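Local coordinates for MSHA biogenesis protein MshE (Vibrio cholerae, PDB 5HTL) that binds the second messenger cyclic di-GMP through its N-terminal MshEN domain and probably serves in MSHA pilus biogenesis, at residues 39-44 against 49-54. Numbering follows the deposited sequence.
Sequences LGDTLI and LSETQL. With C2E (9,9'-[(2R,3R,3aS,5S,7aR,9R,10R,10aS,12S,14aR)-3,5,10,12-tetrahydroxy-5,12-dioxidooctahydro-2H,7H-difuro[3,2-d:3',2'-j][1,3,7,9,2,8]tetraoxadiphosphacyclododecine-2,9-diyl]bis(2-amino-1,9-dihydro-6H-purin-6-one)), chain C.
I44 on helix 39-45 lies against L49, just before helix 51-62, and against E51 and L54 in its first turn. Its CB and CG1 lie beside the carbonyl of L49; I44 CG1 is also 4.1 Å from L49 CB. CG2 has looser neighbours, L49 O and E51 OE1. CG1 stands anti to the carbonyl carbon (chi1 -70°), and the chain runs on extended to CD1. I44 CD1 sits 3.7 Å from L54 CD2 and 3.5 Å from E51 OE2. The E51 side chain bends at chi2 and lies nearly perpendicular to the I44 side chain. Closer to the backbone, I44 CA makes a CA-H...O contact with L49 O at 3.3 Å. One water donates to both I44 O and L49 O, bridging the two segments. L43 meets L49 CB to CB, and L54 CD1 rests on G40 CA. S50 and Q53 form a capping box at the start of helix 51-62. At the start of helix 39-45, L39 N donates to phosphate oxygen O11 of C2E (2.8 Å) and G40 N to guanine N71 of C2E (3.0 Å). L54 CD2 lies 3.5 Å from O61 of the C2E guanine. L39, G40, D41 and L54 line the cyclic di-GMP pocket of MshE.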
loop_
_atom_site.group_PDB
_atom_site.type_symbol
_atom_site.label_atom_id
_atom_site.label_comp_id
_atom_site.label_asym_id
_atom_site.label_seq_id
_atom_site.Cartn_x
_atom_site.Cartn_y
_atom_site.Cartn_z
ATOM N N LEU A 39 3.768 11.029 -16.984
ATOM C CA LEU A 39 3.219 12.359 -16.789
ATOM C C LEU A 39 3.987 13.195 -15.771
ATOM O O LEU A 39 4.248 14.377 -16.007
ATOM C CB LEU A 39 1.746 12.274 -16.377
ATOM C CG LEU A 39 1.065 13.604 -16.047
ATOM C CD1 LEU A 39 1.068 14.554 -17.247
ATOM C CD2 LEU A 39 -0.345 13.326 -15.551
ATOM N N GLY A 40 4.344 12.591 -14.643
ATOM C CA GLY A 40 5.057 13.306 -13.596
ATOM C C GLY A 40 6.372 13.865 -14.108
ATOM O O GLY A 40 6.684 15.046 -13.912
ATOM N N ASP A 41 7.147 13.017 -14.780
ATOM C CA ASP A 41 8.427 13.438 -15.343
ATOM C C ASP A 41 8.240 14.515 -16.419
ATOM O O ASP A 41 9.077 15.401 -16.575
ATOM C CB ASP A 41 9.200 12.219 -15.865
ATOM C CG ASP A 41 9.795 11.365 -14.738
ATOM O OD1 ASP A 41 10.086 11.897 -13.641
ATOM O OD2 ASP A 41 9.985 10.151 -14.961
ATOM N N THR A 42 7.127 14.463 -17.145
ATOM C CA THR A 42 6.825 15.514 -18.117
ATOM C C THR A 42 6.541 16.852 -17.429
ATOM O O THR A 42 7.052 17.898 -17.836
ATOM C CB THR A 42 5.660 15.123 -19.034
ATOM O OG1 THR A 42 5.990 13.887 -19.696
ATOM C CG2 THR A 42 5.432 16.183 -20.089
ATOM N N LEU A 43 5.725 16.813 -16.387
ATOM C CA LEU A 43 5.475 17.990 -15.566
ATOM C C LEU A 43 6.753 18.566 -14.957
ATOM O O LEU A 43 6.931 19.783 -14.913
ATOM C CB LEU A 43 4.465 17.640 -14.478
ATOM C CG LEU A 43 3.043 17.412 -14.987
ATOM C CD1 LEU A 43 2.242 16.688 -13.930
ATOM C CD2 LEU A 43 2.393 18.737 -15.367
ATOM N N ILE A 44 7.660 17.700 -14.507
ATOM C CA ILE A 44 8.947 18.153 -13.968
ATOM C C ILE A 44 9.809 18.803 -15.050
ATOM O O ILE A 44 10.419 19.854 -14.833
ATOM C CB ILE A 44 9.726 16.987 -13.337
ATOM C CG1 ILE A 44 9.036 16.529 -12.060
ATOM C CG2 ILE A 44 11.166 17.410 -13.013
ATOM C CD1 ILE A 44 9.624 15.251 -11.488
ATOM N N LEU A 49 6.468 21.028 -11.626
ATOM C CA LEU A 49 6.486 20.080 -10.525
ATOM C C LEU A 49 7.953 19.783 -10.213
ATOM O O LEU A 49 8.800 19.849 -11.101
ATOM C CB LEU A 49 5.780 18.791 -10.967
ATOM C CG LEU A 49 5.503 17.692 -9.942
ATOM C CD1 LEU A 49 4.428 18.105 -8.957
ATOM C CD2 LEU A 49 5.115 16.392 -10.623
ATOM N N SER A 50 8.248 19.490 -8.947
ATOM C CA SER A 50 9.592 19.068 -8.546
ATOM C C SER A 50 9.658 17.560 -8.280
ATOM O O SER A 50 8.627 16.889 -8.143
ATOM C CB SER A 50 10.024 19.796 -7.281
ATOM O OG SER A 50 9.306 19.309 -6.165
ATOM N N GLU A 51 10.876 17.032 -8.187
ATOM C CA GLU A 51 11.068 15.620 -7.860
ATOM C C GLU A 51 10.481 15.251 -6.502
ATOM O O GLU A 51 9.873 14.192 -6.357
ATOM C CB GLU A 51 12.549 15.250 -7.917
ATOM C CG GLU A 51 13.152 15.348 -9.311
ATOM C CD GLU A 51 12.773 14.191 -10.234
ATOM O OE1 GLU A 51 13.257 14.181 -11.384
ATOM O OE2 GLU A 51 12.007 13.292 -9.822
ATOM N N THR A 52 10.648 16.126 -5.521
ATOM C CA THR A 52 10.145 15.882 -4.180
ATOM C C THR A 52 8.620 15.861 -4.184
ATOM O O THR A 52 7.994 14.995 -3.570
ATOM C CB THR A 52 10.643 16.954 -3.197
ATOM O OG1 THR A 52 12.081 16.950 -3.179
ATOM C CG2 THR A 52 10.108 16.693 -1.788
ATOM N N GLN A 53 8.024 16.822 -4.881
ATOM C CA GLN A 53 6.571 16.858 -5.014
ATOM C C GLN A 53 6.032 15.604 -5.676
ATOM O O GLN A 53 5.038 15.038 -5.216
ATOM C CB GLN A 53 6.131 18.069 -5.830
ATOM C CG GLN A 53 6.235 19.391 -5.113
ATOM C CD GLN A 53 5.899 20.540 -6.030
ATOM O OE1 GLN A 53 6.352 20.586 -7.177
ATOM N NE2 GLN A 53 5.099 21.473 -5.539
ATOM N N LEU A 54 6.671 15.175 -6.757
ATOM C CA LEU A 54 6.264 13.938 -7.417
ATOM C C LEU A 54 6.320 12.733 -6.473
ATOM O O LEU A 54 5.377 11.939 -6.422
ATOM C CB LEU A 54 7.095 13.686 -8.675
ATOM C CG LEU A 54 6.792 12.377 -9.423
ATOM C CD1 LEU A 54 5.309 12.330 -9.820
ATOM C CD2 LEU A 54 7.712 12.210 -10.631
HETATM P P1 C2E C . -2.367 7.142 -13.494
HETATM O O2P C2E C . -2.160 8.366 -12.637
HETATM O O1P C2E C . -3.616 6.373 -13.118
HETATM O "O5'" C2E C . -2.427 7.610 -15.002
HETATM C "C5'" C2E C . -2.464 6.769 -16.122
HETATM C "C4'" C2E C . -2.256 7.449 -17.396
HETATM O "O4'" C2E C . -3.269 8.378 -17.636
HETATM C "C3'" C2E C . -0.972 8.232 -17.412
HETATM O "O3'" C2E C . 0.061 7.454 -17.966
HETATM C "C2'" C2E C . -1.281 9.390 -18.126
HETATM O "O2'" C2E C . -0.939 9.226 -19.519
HETATM C "C1'" C2E C . -2.736 9.627 -17.967
HETATM N N9 C2E C . -3.005 10.515 -16.877
HETATM C C8 C2E C . -2.587 10.705 -15.629
HETATM N N7 C2E C . -3.312 11.720 -15.141
HETATM C C5 C2E C . -4.184 12.154 -16.099
HETATM C C6 C2E C . -5.150 13.167 -16.088
HETATM O O6 C2E C . -5.337 13.929 -14.993
HETATM N N1 C2E C . -5.881 13.381 -17.189
HETATM C C2 C2E C . -5.694 12.622 -18.273
HETATM N N2 C2E C . -6.506 12.901 -19.416
HETATM N N3 C2E C . -4.779 11.630 -18.332
HETATM C C4 C2E C . -4.001 11.367 -17.258
HETATM P P11 C2E C . 1.549 7.540 -17.403
HETATM O O21 C2E C . 2.491 6.759 -18.304
HETATM O O11 C2E C . 1.955 8.985 -17.431
HETATM O O5A C2E C . 1.625 7.102 -15.908
HETATM C C5A C2E C . 1.306 5.782 -15.497
HETATM C C4A C2E C . 1.084 5.596 -14.086
HETATM O O4A C2E C . 2.342 5.785 -13.351
HETATM C C3A C2E C . 0.164 6.599 -13.506
HETATM O O3A C2E C . -1.160 6.130 -13.346
HETATM C C2A C2E C . 0.747 6.973 -12.203
HETATM O O2A C2E C . 0.320 6.192 -11.160
HETATM C C1A C2E C . 2.212 6.772 -12.354
HETATM N N91 C2E C . 3.026 7.897 -12.796
HETATM C C81 C2E C . 2.675 8.949 -13.561
HETATM N N71 C2E C . 3.746 9.736 -13.763
HETATM C C51 C2E C . 4.803 9.177 -13.127
HETATM C C61 C2E C . 6.157 9.496 -12.970
HETATM O O61 C2E C . 6.715 10.625 -13.544
HETATM N N11 C2E C . 6.939 8.695 -12.250
HETATM C C21 C2E C . 6.456 7.594 -11.682
HETATM N N21 C2E C . 7.365 6.819 -10.937
HETATM N N31 C2E C . 5.172 7.234 -11.805
HETATM C C41 C2E C . 4.339 8.015 -12.525
HETATM O O HOH W 1 10.820 21.207 -12.152
#